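Long-range contact in m3DLH protein (Halieaceae bacterium, PDB 7JKA), which probably hydrolyses dienelactones or related esters as an alpha/beta-hydrolase of the dienelactone hydrolase family, and may also act as a phosphotriesterase: residues V173-G178 with W203-Y208. Numbering follows the deposited sequence.
Sequences VLVCHG and WQFTFY
Val175 sets its CG1 methyl over one face of the Phe205 ring, 3.8 Å from the ring centroid and 23° off the normal, a CH-pi contact. The two residues belong to neighbouring parallel strands, 173-178 and 203-208, in the sheet of the alpha/beta-hydrolase fold. Helix 186-198 links them as a beta-alpha-beta crossover and packs on the face that carries Val175, His177 and Phe205. Phe205 has CG anti to its backbone N (chi1 -172°), which swings the ring across to the adjacent strand. The same ring also meets His177: Phe205 CE1 lies 3.6 Å from His177 CB, and the two rings are set obliquely. His177 in turn directs the CD2 edge of its imidazole toward the face of Phe207, in an offset edge-to-face pair with planes at 86°. The three rings form an aromatic cluster.

The other face carries Leu174, Cys176, Gln204 and Tyr208, and helix 232-250 packs there against Leu174, Cys176 and Tyr208. Leu174 CD1 reaches across to Gln204 CB at 3.7 Å. Cys176 CB touches the Tyr208 ring edge at CE2, 3.6 Å away, and its sulfur also lies at that edge.

Five backbone hydrogen bonds join the strands, with donors alternating between them. The bond from Thr206 N to Val175 O is nearly straight, as is that from Tyr208 N to His177 O. At the start of the pair the bond from Gln204 N to Val173 O is more bent. A water lies close to Val173 O, probably donating to it, and accepts from Gln204 NE2 at 3.0 Å.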
# COMPACT_ATOMS: atom_id res chain seq x y z
N VAL A 173 9.62 -7.95 -0.71
CA VAL A 173 8.33 -7.75 -1.38
C VAL A 173 7.45 -8.95 -1.08
O VAL A 173 7.91 -10.09 -1.19
CB VAL A 173 8.49 -7.58 -2.90
CG1 VAL A 173 7.11 -7.53 -3.55
CG2 VAL A 173 9.27 -6.33 -3.21
N LEU A 174 6.21 -8.70 -0.66
CA LEU A 174 5.20 -9.75 -0.50
C LEU A 174 3.92 -9.31 -1.20
O LEU A 174 3.35 -8.28 -0.85
CB LEU A 174 4.91 -10.02 0.98
CG LEU A 174 3.70 -10.92 1.24
CD1 LEU A 174 3.91 -12.34 0.73
CD2 LEU A 174 3.45 -10.95 2.72
N VAL A 175 3.49 -10.08 -2.21
CA VAL A 175 2.24 -9.83 -2.93
C VAL A 175 1.20 -10.82 -2.42
O VAL A 175 1.38 -12.03 -2.55
CB VAL A 175 2.42 -10.00 -4.45
CG1 VAL A 175 1.07 -9.94 -5.15
CG2 VAL A 175 3.34 -8.89 -4.98
N CYS A 176 0.11 -10.31 -1.84
CA CYS A 176 -1.02 -11.14 -1.41
C CYS A 176 -2.13 -10.99 -2.44
O CYS A 176 -2.80 -9.95 -2.51
CB CYS A 176 -1.52 -10.74 -0.02
SG CYS A 176 -0.23 -10.82 1.26
N HIS A 177 -2.36 -12.04 -3.21
CA HIS A 177 -3.16 -12.01 -4.42
C HIS A 177 -4.35 -12.95 -4.28
O HIS A 177 -4.18 -14.12 -3.90
CB HIS A 177 -2.28 -12.44 -5.60
CG HIS A 177 -3.02 -12.60 -6.89
ND1 HIS A 177 -3.57 -11.53 -7.57
CD2 HIS A 177 -3.26 -13.70 -7.65
CE1 HIS A 177 -4.14 -11.97 -8.68
NE2 HIS A 177 -3.97 -13.28 -8.75
N GLY A 178 -5.54 -12.47 -4.62
CA GLY A 178 -6.71 -13.32 -4.68
C GLY A 178 -6.71 -14.10 -5.98
O GLY A 178 -6.69 -13.51 -7.06
N TRP A 203 11.52 -11.56 -2.93
CA TRP A 203 10.11 -11.44 -3.24
C TRP A 203 9.38 -12.73 -2.90
O TRP A 203 9.95 -13.84 -2.92
CB TRP A 203 9.87 -11.08 -4.73
CG TRP A 203 10.27 -12.14 -5.73
CD1 TRP A 203 11.51 -12.37 -6.24
CD2 TRP A 203 9.40 -13.09 -6.37
NE1 TRP A 203 11.47 -13.41 -7.15
CE2 TRP A 203 10.18 -13.85 -7.26
CE3 TRP A 203 8.02 -13.34 -6.29
CZ2 TRP A 203 9.64 -14.90 -8.03
CZ3 TRP A 203 7.48 -14.38 -7.07
CH2 TRP A 203 8.29 -15.12 -7.94
N GLN A 204 8.10 -12.56 -2.55
CA GLN A 204 7.18 -13.65 -2.28
C GLN A 204 5.85 -13.28 -2.91
O GLN A 204 5.47 -12.10 -2.92
CB GLN A 204 6.96 -13.89 -0.79
CG GLN A 204 8.19 -14.19 0.01
CD GLN A 204 7.88 -14.23 1.49
OE1 GLN A 204 7.16 -15.12 1.96
NE2 GLN A 204 8.37 -13.23 2.23
N PHE A 205 5.16 -14.27 -3.47
CA PHE A 205 3.89 -14.00 -4.13
C PHE A 205 2.96 -15.14 -3.75
O PHE A 205 3.26 -16.29 -4.06
CB PHE A 205 4.10 -13.91 -5.65
CG PHE A 205 2.90 -13.45 -6.44
CD1 PHE A 205 1.73 -14.18 -6.46
CD2 PHE A 205 2.97 -12.29 -7.20
CE1 PHE A 205 0.64 -13.77 -7.22
CE2 PHE A 205 1.89 -11.88 -7.96
CZ PHE A 205 0.72 -12.60 -7.94
N THR A 206 1.89 -14.84 -3.03
CA THR A 206 0.95 -15.86 -2.56
C THR A 206 -0.38 -15.73 -3.29
O THR A 206 -1.00 -14.66 -3.29
CB THR A 206 0.75 -15.78 -1.04
OG1 THR A 206 2.02 -16.03 -0.40
CG2 THR A 206 -0.29 -16.81 -0.57
N PHE A 207 -0.79 -16.82 -3.91
CA PHE A 207 -2.13 -17.01 -4.46
C PHE A 207 -3.02 -17.52 -3.34
O PHE A 207 -2.80 -18.62 -2.82
CB PHE A 207 -2.13 -18.02 -5.61
CG PHE A 207 -1.50 -17.54 -6.89
CD1 PHE A 207 -0.12 -17.41 -7.00
CD2 PHE A 207 -2.29 -17.26 -7.99
CE1 PHE A 207 0.46 -17.00 -8.21
CE2 PHE A 207 -1.71 -16.85 -9.22
CZ PHE A 207 -0.34 -16.70 -9.30
N TYR A 208 -4.03 -16.73 -2.96
CA TYR A 208 -5.03 -17.15 -1.98
C TYR A 208 -6.25 -17.65 -2.74
O TYR A 208 -7.01 -16.86 -3.32
CB TYR A 208 -5.39 -16.00 -1.04
CG TYR A 208 -4.26 -15.65 -0.10
CD1 TYR A 208 -4.05 -16.39 1.05
CD2 TYR A 208 -3.43 -14.56 -0.35
CE1 TYR A 208 -3.01 -16.06 1.94
CE2 TYR A 208 -2.40 -14.24 0.52
CZ TYR A 208 -2.21 -14.99 1.67
OH TYR A 208 -1.19 -14.68 2.55
O HOH W 1 9.90 -11.28 0.62